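PDB 7KWD: alkaline phosphatase from Thermus thermophilus, which probably hydrolyses phosphate monoesters as a homodimeric alkaline phosphatase that carries zinc and magnesium ions in each active site. Local coordinates for residues A98-A101 and F102-G105; E163-A166 and E167-E171. All coordinates share one frame; numbering follows the deposited sequence.

Contact 1 of 2, residues A98-A101 and F102-G105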
loop_
_atom_site.group_PDB
_atom_site.type_symbol
_atom_site.label_atom_id
_atom_site.label_comp_id
_atom_site.label_asym_id
_atom_site.label_seq_id
_atom_site.Cartn_x
_atom_site.Cartn_y
_atom_site.Cartn_z
ATOM N N ALA A 98 -5.419 16.561 -5.880
ATOM C CA ALA A 98 -5.656 15.252 -6.480
ATOM C C ALA A 98 -6.829 15.318 -7.434
ATOM O O ALA A 98 -6.753 14.859 -8.578
ATOM C CB ALA A 98 -5.904 14.223 -5.390
ATOM N N GLY A 99 -7.920 15.941 -6.992
ATOM C CA GLY A 99 -9.068 16.108 -7.865
ATOM C C GLY A 99 -8.729 16.935 -9.083
ATOM O O GLY A 99 -9.160 16.624 -10.197
ATOM N N ASN A 100 -7.942 17.998 -8.883
ATOM C CA ASN A 100 -7.486 18.819 -9.997
ATOM C C ASN A 100 -6.719 18.000 -11.027
ATOM O O ASN A 100 -6.871 18.208 -12.234
ATOM C CB ASN A 100 -6.586 19.931 -9.485
ATOM C CG ASN A 100 -7.347 21.033 -8.809
ATOM O OD1 ASN A 100 -8.570 21.020 -8.776
ATOM N ND2 ASN A 100 -6.617 22.002 -8.256
ATOM N N ALA A 101 -5.865 17.094 -10.567
ATOM C CA ALA A 101 -5.120 16.256 -11.495
ATOM C C ALA A 101 -6.084 15.471 -12.353
ATOM O O ALA A 101 -5.930 15.394 -13.578
ATOM C CB ALA A 101 -4.181 15.322 -10.727
ATOM N N PHE A 102 -7.111 14.890 -11.718
ATOM C CA PHE A 102 -8.131 14.172 -12.472
ATOM C C PHE A 102 -8.876 15.096 -13.437
ATOM O O PHE A 102 -9.088 14.759 -14.612
ATOM C CB PHE A 102 -9.152 13.531 -11.533
ATOM C CG PHE A 102 -8.615 12.438 -10.650
ATOM C CD1 PHE A 102 -7.379 11.860 -10.873
ATOM C CD2 PHE A 102 -9.379 11.977 -9.593
ATOM C CE1 PHE A 102 -6.920 10.839 -10.068
ATOM C CE2 PHE A 102 -8.916 10.968 -8.784
ATOM C CZ PHE A 102 -7.685 10.391 -9.023
ATOM N N SER A 103 -9.350 16.245 -12.929
ATOM C CA SER A 103 -10.342 17.023 -13.667
ATOM C C SER A 103 -9.705 18.025 -14.607
ATOM O O SER A 103 -10.367 18.464 -15.542
ATOM C CB SER A 103 -11.284 17.779 -12.721
ATOM O OG SER A 103 -10.563 18.786 -12.052
ATOM N N CYS A 104 -8.440 18.382 -14.385
ATOM C CA CYS A 104 -7.775 19.382 -15.196
ATOM C C CYS A 104 -6.550 18.863 -15.929
ATOM O O CYS A 104 -6.152 19.487 -16.902
ATOM C CB CYS A 104 -7.381 20.594 -14.340
ATOM S SG CYS A 104 -8.778 21.392 -13.524
ATOM N N GLY A 105 -5.992 17.717 -15.533
ATOM C CA GLY A 105 -4.883 17.103 -16.237
ATOM C C GLY A 105 -3.523 17.688 -15.935
ATOM O O GLY A 105 -2.570 17.420 -16.675
#
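F102 folds back along the last turns of helix 95-104 toward A98. Its CG lies beside the backbone N and opposite the carbonyl carbon (chi1 -66°), which brings one ring face over A98 O, 3.7 Å from F102 CG and offset toward the rim. That same oxygen accepts the bond from F102 N at 3.2 Å. The ring also touches F152 of helix 147-153 and V315 and D317 of strand 310-325, so a large aromatic suits a place between the helix and its neighbours, while A98 offers only a small methyl to T93 and D317. G99 is buried as well, and G99 O holds S103 N at 2.8 Å. Buried polar ends find partners outside the two segments: the S103 hydroxyl bonds to S151 O, N100 OD1 to A114 N, and N100 ND2 to G112 O and T108 OG1. The backbone oxygen of N100 takes C104 N at 2.7 Å. Against these seven buried residues, A98 to C104, stands G105, which is partly exposed and more loosely bonded. G105 N reaches A101 O at 3.0 Å from above the carbonyl plane, a bent bond (137°), with a weak second one to N100 O at 3.4 Å. A positive phi of 80°, easy for a residue without CB, lets the chain leave the helix here. The arrangement is a helix C-terminus closed by a glycine, on the helix that starts at S95, the predicted phosphoserine of the alkaline phosphatase active site.

Contact 2 of 2, residues E163-A166 and E167-E171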
loop_
_atom_site.group_PDB
_atom_site.type_symbol
_atom_site.label_atom_id
_atom_site.label_comp_id
_atom_site.label_asym_id
_atom_site.label_seq_id
_atom_site.Cartn_x
_atom_site.Cartn_y
_atom_site.Cartn_z
ATOM N N GLU A 163 -19.344 27.922 1.454
ATOM C CA GLU A 163 -20.530 28.762 1.335
ATOM C C GLU A 163 -20.576 29.407 -0.043
ATOM O O GLU A 163 -21.619 29.424 -0.713
ATOM C CB GLU A 163 -20.535 29.806 2.461
ATOM C CG GLU A 163 -21.922 30.317 2.783
ATOM C CD GLU A 163 -22.005 31.225 4.010
ATOM O OE1 GLU A 163 -22.434 32.398 3.815
ATOM O OE2 GLU A 163 -21.670 30.758 5.128
ATOM N N ARG A 164 -19.433 29.881 -0.514
ATOM C CA ARG A 164 -19.353 30.442 -1.859
ATOM C C ARG A 164 -19.487 29.357 -2.925
ATOM O O ARG A 164 -20.163 29.560 -3.944
ATOM C CB ARG A 164 -18.020 31.190 -1.994
ATOM C CG ARG A 164 -17.648 31.670 -3.410
ATOM C CD ARG A 164 -18.725 32.569 -4.049
ATOM N NE ARG A 164 -18.369 32.857 -5.434
ATOM C CZ ARG A 164 -19.224 32.952 -6.455
ATOM N NH1 ARG A 164 -20.531 32.800 -6.268
ATOM N NH2 ARG A 164 -18.747 33.193 -7.676
ATOM N N ILE A 165 -18.842 28.201 -2.710
ATOM C CA ILE A 165 -18.922 27.097 -3.665
ATOM C C ILE A 165 -20.382 26.689 -3.905
ATOM O O ILE A 165 -20.784 26.421 -5.034
ATOM C CB ILE A 165 -18.057 25.924 -3.153
ATOM C CG1 ILE A 165 -16.561 26.293 -3.228
ATOM C CG2 ILE A 165 -18.279 24.655 -3.989
ATOM C CD1 ILE A 165 -15.659 25.322 -2.456
ATOM N N ALA A 166 -21.198 26.681 -2.856
ATOM C CA ALA A 166 -22.616 26.366 -3.018
ATOM C C ALA A 166 -23.295 27.342 -3.965
ATOM O O ALA A 166 -24.170 26.953 -4.753
ATOM C CB ALA A 166 -23.312 26.363 -1.646
ATOM N N GLU A 167 -22.886 28.613 -3.923
ATOM C CA GLU A 167 -23.409 29.572 -4.880
ATOM C C GLU A 167 -22.917 29.233 -6.281
ATOM O O GLU A 167 -23.666 29.317 -7.265
ATOM C CB GLU A 167 -22.974 31.006 -4.504
ATOM C CG GLU A 167 -23.440 31.562 -3.152
ATOM C CD GLU A 167 -22.669 32.837 -2.776
ATOM O OE1 GLU A 167 -22.463 33.675 -3.658
ATOM O OE2 GLU A 167 -22.227 32.987 -1.625
ATOM N N GLN A 168 -21.640 28.875 -6.393
ATOM C CA GLN A 168 -21.094 28.484 -7.692
ATOM C C GLN A 168 -21.818 27.263 -8.258
ATOM O O GLN A 168 -21.992 27.149 -9.473
ATOM C CB GLN A 168 -19.602 28.220 -7.544
ATOM C CG GLN A 168 -18.779 29.481 -7.262
ATOM C CD GLN A 168 -17.318 29.148 -7.058
ATOM O OE1 GLN A 168 -16.894 28.863 -5.939
ATOM N NE2 GLN A 168 -16.543 29.179 -8.139
ATOM N N TYR A 169 -22.239 26.334 -7.384
ATOM C CA TYR A 169 -23.003 25.169 -7.833
ATOM C C TYR A 169 -24.328 25.578 -8.462
ATOM O O TYR A 169 -24.743 25.025 -9.503
ATOM C CB TYR A 169 -23.266 24.241 -6.648
ATOM C CG TYR A 169 -22.159 23.299 -6.294
ATOM C CD1 TYR A 169 -20.869 23.445 -6.820
ATOM C CD2 TYR A 169 -22.410 22.224 -5.474
ATOM C CE1 TYR A 169 -19.873 22.536 -6.494
ATOM C CE2 TYR A 169 -21.428 21.321 -5.142
ATOM C CZ TYR A 169 -20.158 21.479 -5.651
ATOM O OH TYR A 169 -19.192 20.547 -5.296
ATOM N N LEU A 170 -25.028 26.533 -7.834
ATOM C CA LEU A 170 -26.272 27.033 -8.412
ATOM C C LEU A 170 -26.035 27.605 -9.804
ATOM O O LEU A 170 -26.810 27.351 -10.726
ATOM C CB LEU A 170 -26.878 28.092 -7.491
ATOM C CG LEU A 170 -28.168 28.783 -7.942
ATOM C CD1 LEU A 170 -29.324 27.785 -8.135
ATOM C CD2 LEU A 170 -28.570 29.882 -6.935
ATOM N N GLU A 171 -24.971 28.394 -9.969
ATOM C CA GLU A 171 -24.700 29.003 -11.266
ATOM C C GLU A 171 -24.235 27.956 -12.271
ATOM O O GLU A 171 -24.616 28.002 -13.445
ATOM C CB GLU A 171 -23.655 30.114 -11.122
ATOM C CG GLU A 171 -23.452 30.929 -12.412
ATOM C CD GLU A 171 -22.272 31.877 -12.308
ATOM O OE1 GLU A 171 -21.753 32.037 -11.175
ATOM O OE2 GLU A 171 -21.859 32.450 -13.352
#
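Q168 N to R164 O (2.9 Å), Y169 N to I165 O (2.8 Å) and L170 N to A166 O (3.2 Å) are the i to i+4 bonds that carry helix 162-172 through these residues. R164 bends at chi2 (56°) after a first torsion that sets CG opposite its backbone N, and the guanidinium reaches forward along the helix to Q168: Q168 CG sits 3.6 Å from R164 CZ, over the centre of one face. A long, flexible arginine can thus spread its flat group on an aliphatic stem while its residue remains exposed. From the same place R164 NH1 reaches E167 OE1 at 3.4 Å, a salt bridge with weak hydrogen-bond geometry, the guanidinium and carboxylate planes 56° apart. E167 also pairs through OE2 with R190, and the amide of Q168 is fixed at both ends, by S155 and N156. I165 and Y169 lie side by side, the CG2 branch of I165 touching Y169 CE1 at 3.6 Å. Both apolar surfaces press on helix 147-153, and the tyrosine adds a stack on Y177 and a hydroxyl bond to V144 O. A166, small and buried, suits the close approach of F185 and L196. This is a partly buried helix packed between helices 147-153 and 196-202, with R164 and E171 exposed and side-chain pairs at i to i+3 and i to i+4 along it.

Contact 1 and contact 2 follow one another along the chain, their centres 20 Å apart and their nearest atoms about 10 Å apart, so they do not touch directly. Helix 147-153 links them, since side chains of both contacts pack on it, and it carries T148, a ligand of the magnesium ion. Contact 1 is closer to the metals: the side chain of A98 is about 6 Å from a zinc ion, against about 14 Å for that of Y169, and magnesium lies about 8 Å from G99 but about 10 Å from the Y169 side chain. The centre of contact 1 is 14 Å from the centre of the chain, that of contact 2 21 Å.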